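Local coordinates for hemagglutinin (Pseudomonas aeruginosa, PDB 6D7Y), which forms the toxic C-terminal tip of a CdiA protein, which probably acts in contact-dependent growth inhibition and is held in complex with its immunity protein, at residues T71-G82 against L85-D96. Sequence-based numbering, arbitrary orientation.
Sequences TFLEKRLIDGRG and LNLDGTFKGFID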
ATOM      1  N   THR A  71      -8.451  13.081   6.531  1.00 22.29           N
ATOM      2  CA  THR A  71      -7.172  12.820   7.232  1.00 20.90           C
ATOM      3  C   THR A  71      -6.812  11.344   7.230  1.00 18.94           C
ATOM      4  O   THR A  71      -7.661  10.486   7.435  1.00 18.46           O
ATOM      5  CB  THR A  71      -7.230  13.329   8.691  1.00 23.04           C
ATOM      6  OG1 THR A  71      -7.659  14.686   8.696  1.00 27.16           O
ATOM      7  CG2 THR A  71      -5.877  13.253   9.368  1.00 23.52           C
ATOM      8  N   PHE A  72      -5.539  11.059   6.983  1.00 16.54           N
ATOM      9  CA  PHE A  72      -5.039   9.705   6.949  1.00 16.48           C
ATOM     10  C   PHE A  72      -3.740   9.610   7.733  1.00 17.19           C
ATOM     11  O   PHE A  72      -3.113  10.634   8.019  1.00 18.80           O
ATOM     12  CB  PHE A  72      -4.705   9.271   5.519  1.00 17.29           C
ATOM     13  CG  PHE A  72      -5.857   9.285   4.551  1.00 17.02           C
ATOM     14  CD1 PHE A  72      -6.801   8.293   4.575  1.00 18.67           C
ATOM     15  CD2 PHE A  72      -5.943  10.256   3.568  1.00 18.97           C
ATOM     16  CE1 PHE A  72      -7.841   8.292   3.675  1.00 19.29           C
ATOM     17  CE2 PHE A  72      -6.969  10.258   2.661  1.00 20.00           C
ATOM     18  CZ  PHE A  72      -7.930   9.278   2.717  1.00 20.40           C
ATOM     19  N   LEU A  73      -3.321   8.381   8.047  1.00 15.78           N
ATOM     20  CA  LEU A  73      -2.006   8.158   8.665  1.00 16.38           C
ATOM     21  C   LEU A  73      -1.124   7.734   7.503  1.00 15.77           C
ATOM     22  O   LEU A  73      -1.403   6.728   6.851  1.00 17.17           O
ATOM     23  CB  LEU A  73      -2.047   7.096   9.753  1.00 16.99           C
ATOM     24  CG  LEU A  73      -3.060   7.325  10.863  1.00 17.19           C
ATOM     25  CD1 LEU A  73      -3.087   6.124  11.789  1.00 19.04           C
ATOM     26  CD2 LEU A  73      -2.789   8.613  11.632  1.00 18.16           C
ATOM     27  N   GLU A  74      -0.027   8.455   7.270  1.00 15.95           N
ATOM     28  CA  GLU A  74       0.834   8.183   6.140  1.00 16.05           C
ATOM     29  C   GLU A  74       2.294   8.045   6.491  1.00 16.46           C
ATOM     30  O   GLU A  74       2.823   8.856   7.232  1.00 17.59           O
ATOM     31  CB  GLU A  74       0.695   9.344   5.138  1.00 17.68           C
ATOM     32  CG  GLU A  74      -0.718   9.493   4.602  1.00 18.36           C
ATOM     33  CD  GLU A  74      -0.905  10.619   3.623  1.00 20.90           C
ATOM     34  OE1 GLU A  74       0.061  11.365   3.329  1.00 23.50           O
ATOM     35  OE2 GLU A  74      -2.053  10.787   3.163  1.00 21.34           O
ATOM     36  N   LYS A  75       2.914   6.989   5.984  1.00 16.67           N
ATOM     37  CA  LYS A  75       4.347   6.769   6.142  1.00 18.59           C
ATOM     38  C   LYS A  75       4.914   6.711   4.719  1.00 19.21           C
ATOM     39  O   LYS A  75       4.506   5.846   3.944  1.00 19.48           O
ATOM     40  CB  LYS A  75       4.637   5.490   6.876  1.00 19.28           C
ATOM     41  CG  LYS A  75       6.115   5.254   7.095  1.00 20.98           C
ATOM     42  CD  LYS A  75       6.379   4.051   7.948  1.00 22.43           C
ATOM     43  CE  LYS A  75       7.876   3.871   8.176  1.00 24.37           C
ATOM     44  NZ  LYS A  75       8.116   2.763   9.130  1.00 26.55           N
ATOM     45  N   ARG A  76       5.829   7.628   4.386  1.00 19.70           N
ATOM     46  CA  ARG A  76       6.467   7.651   3.074  1.00 20.63           C
ATOM     47  C   ARG A  76       7.965   7.439   3.256  1.00 22.50           C
ATOM     48  O   ARG A  76       8.596   8.121   4.067  1.00 22.09           O
ATOM     49  CB  ARG A  76       6.241   8.978   2.359  1.00 22.18           C
ATOM     50  CG  ARG A  76       4.804   9.320   2.060  1.00 23.66           C
ATOM     51  CD  ARG A  76       4.762  10.598   1.248  1.00 26.31           C
ATOM     52  NE  ARG A  76       3.430  10.999   0.818  1.00 27.20           N
ATOM     53  CZ  ARG A  76       2.891  10.748  -0.380  1.00 27.95           C
ATOM     54  NH1 ARG A  76       3.550  10.016  -1.293  1.00 27.05           N
ATOM     55  NH2 ARG A  76       1.665  11.215  -0.659  1.00 27.00           N
ATOM     56  N   LEU A  77       8.511   6.472   2.519  1.00 22.12           N
ATOM     57  CA  LEU A  77       9.912   6.137   2.621  1.00 25.43           C
ATOM     58  C   LEU A  77      10.725   6.931   1.660  1.00 25.76           C
ATOM     59  O   LEU A  77      10.242   7.391   0.642  1.00 24.81           O
ATOM     60  CB  LEU A  77      10.133   4.653   2.327  1.00 26.46           C
ATOM     61  CG  LEU A  77       9.391   3.650   3.215  1.00 27.15           C
ATOM     62  CD1 LEU A  77       9.935   2.268   2.910  1.00 29.66           C
ATOM     63  CD2 LEU A  77       9.569   3.933   4.698  1.00 27.47           C
ATOM     64  N   ILE A  78      12.000   7.064   1.989  1.00 28.75           N
ATOM     65  CA  ILE A  78      12.927   7.753   1.125  1.00 31.23           C
ATOM     66  C   ILE A  78      12.997   7.036  -0.262  1.00 31.71           C
ATOM     67  O   ILE A  78      13.182   7.690  -1.270  1.00 30.74           O
ATOM     68  CB  ILE A  78      14.310   7.825   1.802  1.00 35.30           C
ATOM     69  CG1 ILE A  78      15.261   8.760   1.044  1.00 38.79           C
ATOM     70  CG2 ILE A  78      14.895   6.429   2.002  1.00 37.88           C
ATOM     71  CD1 ILE A  78      14.796  10.203   1.082  1.00 39.96           C
ATOM     72  N   ASP A  79      12.770   5.710  -0.305  1.00 32.57           N
ATOM     73  CA  ASP A  79      12.798   4.936  -1.584  1.00 33.06           C
ATOM     74  C   ASP A  79      11.553   5.126  -2.488  1.00 31.76           C
ATOM     75  O   ASP A  79      11.450   4.495  -3.532  1.00 31.63           O
ATOM     76  CB  ASP A  79      13.090   3.428  -1.353  1.00 35.36           C
ATOM     77  CG  ASP A  79      11.924   2.653  -0.696  1.00 35.97           C
ATOM     78  OD1 ASP A  79      10.752   3.081  -0.764  1.00 33.02           O
ATOM     79  OD2 ASP A  79      12.191   1.550  -0.139  1.00 38.92           O
ATOM     80  N   GLY A  80      10.615   5.973  -2.060  1.00 27.80           N
ATOM     81  CA  GLY A  80       9.446   6.303  -2.860  1.00 26.86           C
ATOM     82  C   GLY A  80       8.180   5.561  -2.527  1.00 24.74           C
ATOM     83  O   GLY A  80       7.105   6.013  -2.898  1.00 24.09           O
ATOM     84  N   ARG A  81       8.299   4.430  -1.839  1.00 24.29           N
ATOM     85  CA  ARG A  81       7.143   3.666  -1.429  1.00 23.41           C
ATOM     86  C   ARG A  81       6.539   4.256  -0.154  1.00 22.58           C
ATOM     87  O   ARG A  81       7.230   4.820   0.691  1.00 21.44           O
ATOM     88  CB  ARG A  81       7.529   2.224  -1.138  1.00 24.48           C
ATOM     89  CG  ARG A  81       8.115   1.463  -2.318  1.00 27.13           C
ATOM     90  CD  ARG A  81       8.498   0.057  -1.874  1.00 29.18           C
ATOM     91  NE  ARG A  81       9.556   0.075  -0.866  1.00 29.24           N
ATOM     92  CZ  ARG A  81       9.916  -0.950  -0.103  1.00 31.56           C
ATOM     93  NH1 ARG A  81       9.303  -2.127  -0.184  1.00 31.70           N
ATOM     94  NH2 ARG A  81      10.924  -0.803   0.745  1.00 34.64           N
ATOM     95  N   GLY A  82       5.240   4.086  -0.003  1.00 19.23           N
ATOM     96  CA  GLY A  82       4.587   4.569   1.166  1.00 18.62           C
ATOM     97  C   GLY A  82       3.273   3.852   1.380  1.00 18.13           C
ATOM     98  O   GLY A  82       2.759   3.219   0.465  1.00 18.02           O
ATOM     99  N   LEU A  85      -3.047   4.784   5.678  1.00 14.73           N
ATOM    100  CA  LEU A  85      -4.028   4.130   6.509  1.00 16.39           C
ATOM    101  C   LEU A  85      -5.144   5.106   6.848  1.00 16.42           C
ATOM    102  O   LEU A  85      -4.939   6.325   6.937  1.00 15.11           O
ATOM    103  CB  LEU A  85      -3.395   3.711   7.829  1.00 17.38           C
ATOM    104  CG  LEU A  85      -2.171   2.807   7.839  1.00 18.13           C
ATOM    105  CD1 LEU A  85      -1.779   2.507   9.284  1.00 20.39           C
ATOM    106  CD2 LEU A  85      -2.414   1.523   7.067  1.00 18.98           C
ATOM    107  N   ASN A  86      -6.346   4.573   7.020  1.00 16.61           N
ATOM    108  CA  ASN A  86      -7.422   5.382   7.537  1.00 16.99           C
ATOM    109  C   ASN A  86      -7.104   5.660   9.003  1.00 17.21           C
ATOM    110  O   ASN A  86      -6.256   4.980   9.627  1.00 17.01           O
ATOM    111  CB  ASN A  86      -8.750   4.610   7.421  1.00 18.23           C
ATOM    112  CG  ASN A  86      -9.150   4.411   5.989  1.00 18.62           C
ATOM    113  OD1 ASN A  86      -9.300   5.387   5.240  1.00 20.39           O
ATOM    114  ND2 ASN A  86      -9.342   3.175   5.594  1.00 19.85           N
ATOM    115  N   LEU A  87      -7.778   6.640   9.587  1.00 18.59           N
ATOM    116  CA  LEU A  87      -7.546   6.980  10.992  1.00 20.80           C
ATOM    117  C   LEU A  87      -7.801   5.835  11.976  1.00 22.73           C
ATOM    118  O   LEU A  87      -7.221   5.843  13.072  1.00 23.44           O
ATOM    119  CB  LEU A  87      -8.318   8.241  11.424  1.00 22.59           C
ATOM    120  CG  LEU A  87      -7.824   9.533  10.784  1.00 23.58           C
ATOM    121  CD1 LEU A  87      -8.644  10.713  11.319  1.00 25.88           C
ATOM    122  CD2 LEU A  87      -6.347   9.730  11.095  1.00 24.93           C
ATOM    123  N   ASP A  88      -8.630   4.863  11.589  1.00 22.34           N
ATOM    124  CA  ASP A  88      -8.876   3.694  12.453  1.00 25.08           C
ATOM    125  C   ASP A  88      -7.794   2.604  12.282  1.00 23.86           C
ATOM    126  O   ASP A  88      -7.896   1.533  12.883  1.00 24.02           O
ATOM    127  CB  ASP A  88     -10.287   3.103  12.244  1.00 27.45           C
ATOM    128  CG  ASP A  88     -10.520   2.574  10.831  1.00 29.19           C
ATOM    129  OD1 ASP A  88      -9.589   2.591   9.994  1.00 25.51           O
ATOM    130  OD2 ASP A  88     -11.661   2.134  10.559  1.00 30.41           O
ATOM    131  N   GLY A  89      -6.748   2.887  11.508  1.00 20.75           N
ATOM    132  CA  GLY A  89      -5.661   1.927  11.288  1.00 21.32           C
ATOM    133  C   GLY A  89      -5.874   0.948  10.136  1.00 20.94           C
ATOM    134  O   GLY A  89      -5.011   0.116   9.867  1.00 22.22           O
ATOM    135  N   THR A  90      -7.038   0.987   9.489  1.00 20.01           N
ATOM    136  CA  THR A  90      -7.266   0.092   8.359  1.00 21.44           C
ATOM    137  C   THR A  90      -6.501   0.575   7.131  1.00 20.79           C
ATOM    138  O   THR A  90      -6.288   1.771   6.944  1.00 19.09           O
ATOM    139  CB  THR A  90      -8.751  -0.075   7.996  1.00 21.34           C
ATOM    140  OG1 THR A  90      -9.348   1.189   7.677  1.00 20.49           O
ATOM    141  CG2 THR A  90      -9.524  -0.768   9.133  1.00 24.57           C
ATOM    142  N   PHE A  91      -6.117  -0.383   6.289  1.00 22.29           N
ATOM    143  CA  PHE A  91      -5.399  -0.074   5.066  1.00 21.09           C
ATOM    144  C   PHE A  91      -6.245   0.748   4.092  1.00 20.41           C
ATOM    145  O   PHE A  91      -7.392   0.404   3.834  1.00 21.50           O
ATOM    146  CB  PHE A  91      -4.958  -1.357   4.378  1.00 21.79           C
ATOM    147  CG  PHE A  91      -4.207  -1.130   3.114  1.00 20.98           C
ATOM    148  CD1 PHE A  91      -2.861  -0.805   3.147  1.00 20.73           C
ATOM    149  CD2 PHE A  91      -4.853  -1.215   1.873  1.00 21.38           C
ATOM    150  CE1 PHE A  91      -2.171  -0.590   1.981  1.00 20.66           C
ATOM    151  CE2 PHE A  91      -4.163  -0.993   0.714  1.00 20.91           C
ATOM    152  CZ  PHE A  91      -2.811  -0.687   0.768  1.00 21.11           C
ATOM    153  N   LYS A  92      -5.681   1.838   3.574  1.00 18.27           N
ATOM    154  CA  LYS A  92      -6.367   2.668   2.565  1.00 17.95           C
ATOM    155  C   LYS A  92      -5.717   2.412   1.202  1.00 17.57           C
ATOM    156  O   LYS A  92      -6.401   2.141   0.206  1.00 18.21           O
ATOM    157  CB  LYS A  92      -6.306   4.158   2.925  1.00 18.15           C
ATOM    158  CG  LYS A  92      -6.789   5.115   1.837  1.00 19.59           C
ATOM    159  CD  LYS A  92      -8.238   4.909   1.528  1.00 20.70           C
ATOM    160  CE  LYS A  92      -8.769   6.009   0.612  1.00 21.30           C
ATOM    161  NZ  LYS A  92     -10.236   5.812   0.491  1.00 21.87           N
ATOM    162  N   GLY A  93      -4.396   2.528   1.144  1.00 15.89           N
ATOM    163  CA  GLY A  93      -3.720   2.299  -0.108  1.00 16.77           C
ATOM    164  C   GLY A  93      -2.224   2.523  -0.027  1.00 16.51           C
ATOM    165  O   GLY A  93      -1.685   2.898   1.012  1.00 16.75           O
ATOM    166  N   PHE A  94      -1.560   2.221  -1.131  1.00 16.75           N
ATOM    167  CA  PHE A  94      -0.146   2.542  -1.260  1.00 17.11           C
ATOM    168  C   PHE A  94      -0.077   3.966  -1.800  1.00 17.03           C
ATOM    169  O   PHE A  94      -1.002   4.442  -2.442  1.00 19.08           O
ATOM    170  CB  PHE A  94       0.558   1.560  -2.204  1.00 18.05           C
ATOM    171  CG  PHE A  94       0.740   0.179  -1.630  1.00 19.28           C
ATOM    172  CD1 PHE A  94       1.502  -0.015  -0.485  1.00 19.85           C
ATOM    173  CD2 PHE A  94       0.254  -0.936  -2.289  1.00 20.18           C
ATOM    174  CE1 PHE A  94       1.697  -1.285   0.043  1.00 21.62           C
ATOM    175  CE2 PHE A  94       0.454  -2.199  -1.773  1.00 22.14           C
ATOM    176  CZ  PHE A  94       1.187  -2.382  -0.613  1.00 22.39           C
ATOM    177  N   ILE A  95       1.017   4.667  -1.537  1.00 17.95           N
ATOM    178  CA  ILE A  95       1.198   6.019  -2.018  1.00 18.35           C
ATOM    179  C   ILE A  95       2.643   6.175  -2.481  1.00 20.17           C
ATOM    180  O   ILE A  95       3.543   5.477  -2.004  1.00 19.16           O
ATOM    181  CB  ILE A  95       0.864   7.118  -0.960  1.00 18.64           C
ATOM    182  CG1 ILE A  95       1.609   6.842   0.358  1.00 19.76           C
ATOM    183  CG2 ILE A  95      -0.656   7.188  -0.721  1.00 18.95           C
ATOM    184  CD1 ILE A  95       1.363   7.862   1.465  1.00 20.51           C
ATOM    185  N   ASP A  96       2.823   7.052  -3.445  1.00 21.73           N
ATOM    186  CA  ASP A  96       4.149   7.336  -4.024  1.00 25.22           C
ATOM    187  C   ASP A  96       4.115   8.744  -4.593  1.00 28.13           C
ATOM    188  O   ASP A  96       3.161   9.492  -4.283  1.00 29.23           O
ATOM    189  CB  ASP A  96       4.564   6.255  -5.052  1.00 26.48           C
ATOM    190  CG  ASP A  96       3.465   5.931  -6.088  1.00 27.93           C
ATOM    191  OD1 ASP A  96       2.672   6.830  -6.452  1.00 26.66           O
ATOM    192  OD2 ASP A  96       3.419   4.761  -6.554  1.00 28.37           O
ATOM    193  OXT ASP A  96       5.004   9.169  -5.340  1.00 31.44           O
TER
HETATM  194  O   HOH W   1      -9.251   8.247   7.579  1.00 27.31           O
HETATM  195  O   HOH W   2       7.354   8.320  -4.414  1.00 36.97           O
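Leu-73 and Leu-85 form an antiparallel hydrogen-bonded pair, Leu-73 N to Leu-85 O and Leu-85 N to Leu-73 O both at 2.8 Å, and at the far end Ile-95 N donates to Gly-82 O at 3.0 Å. Beside the first pair, Leu-73 CD2 meets CD2 of Leu-87, in the turn that follows strand 82-86, at 3.8 Å, the two side chains crossing at about a right angle. Phe-72 turns its ring edge to Leu-85 O and Asn-86 OD1, while Lys-92, bent at chi2 (63°), runs its CG, CD and CE past ring atom CE1. The strands belong to a four-stranded antiparallel meander in which strand 82-86 lies between 71-76 and 91-95, with a classic beta bulge at Lys-92 and Gly-93 opposite Arg-84. Across the intervening strand 82-86, Ile-95 holds CG1 between backbone N and carbonyl carbon (chi1 51°), and its CD1 sits 3.7 Å above the centre of the Arg-76 guanidinium plane. In that plane, Arg-76 NH1 donates to the C-terminal Asp-96 O at 3.1 Å. A water links Asp-96 OXT to Gly-80 O; Asp-96 OD2 is hydrogen-bonded to Trp-33 NE1 and His-25 ND1, joining the chain end to the helical part of the domain.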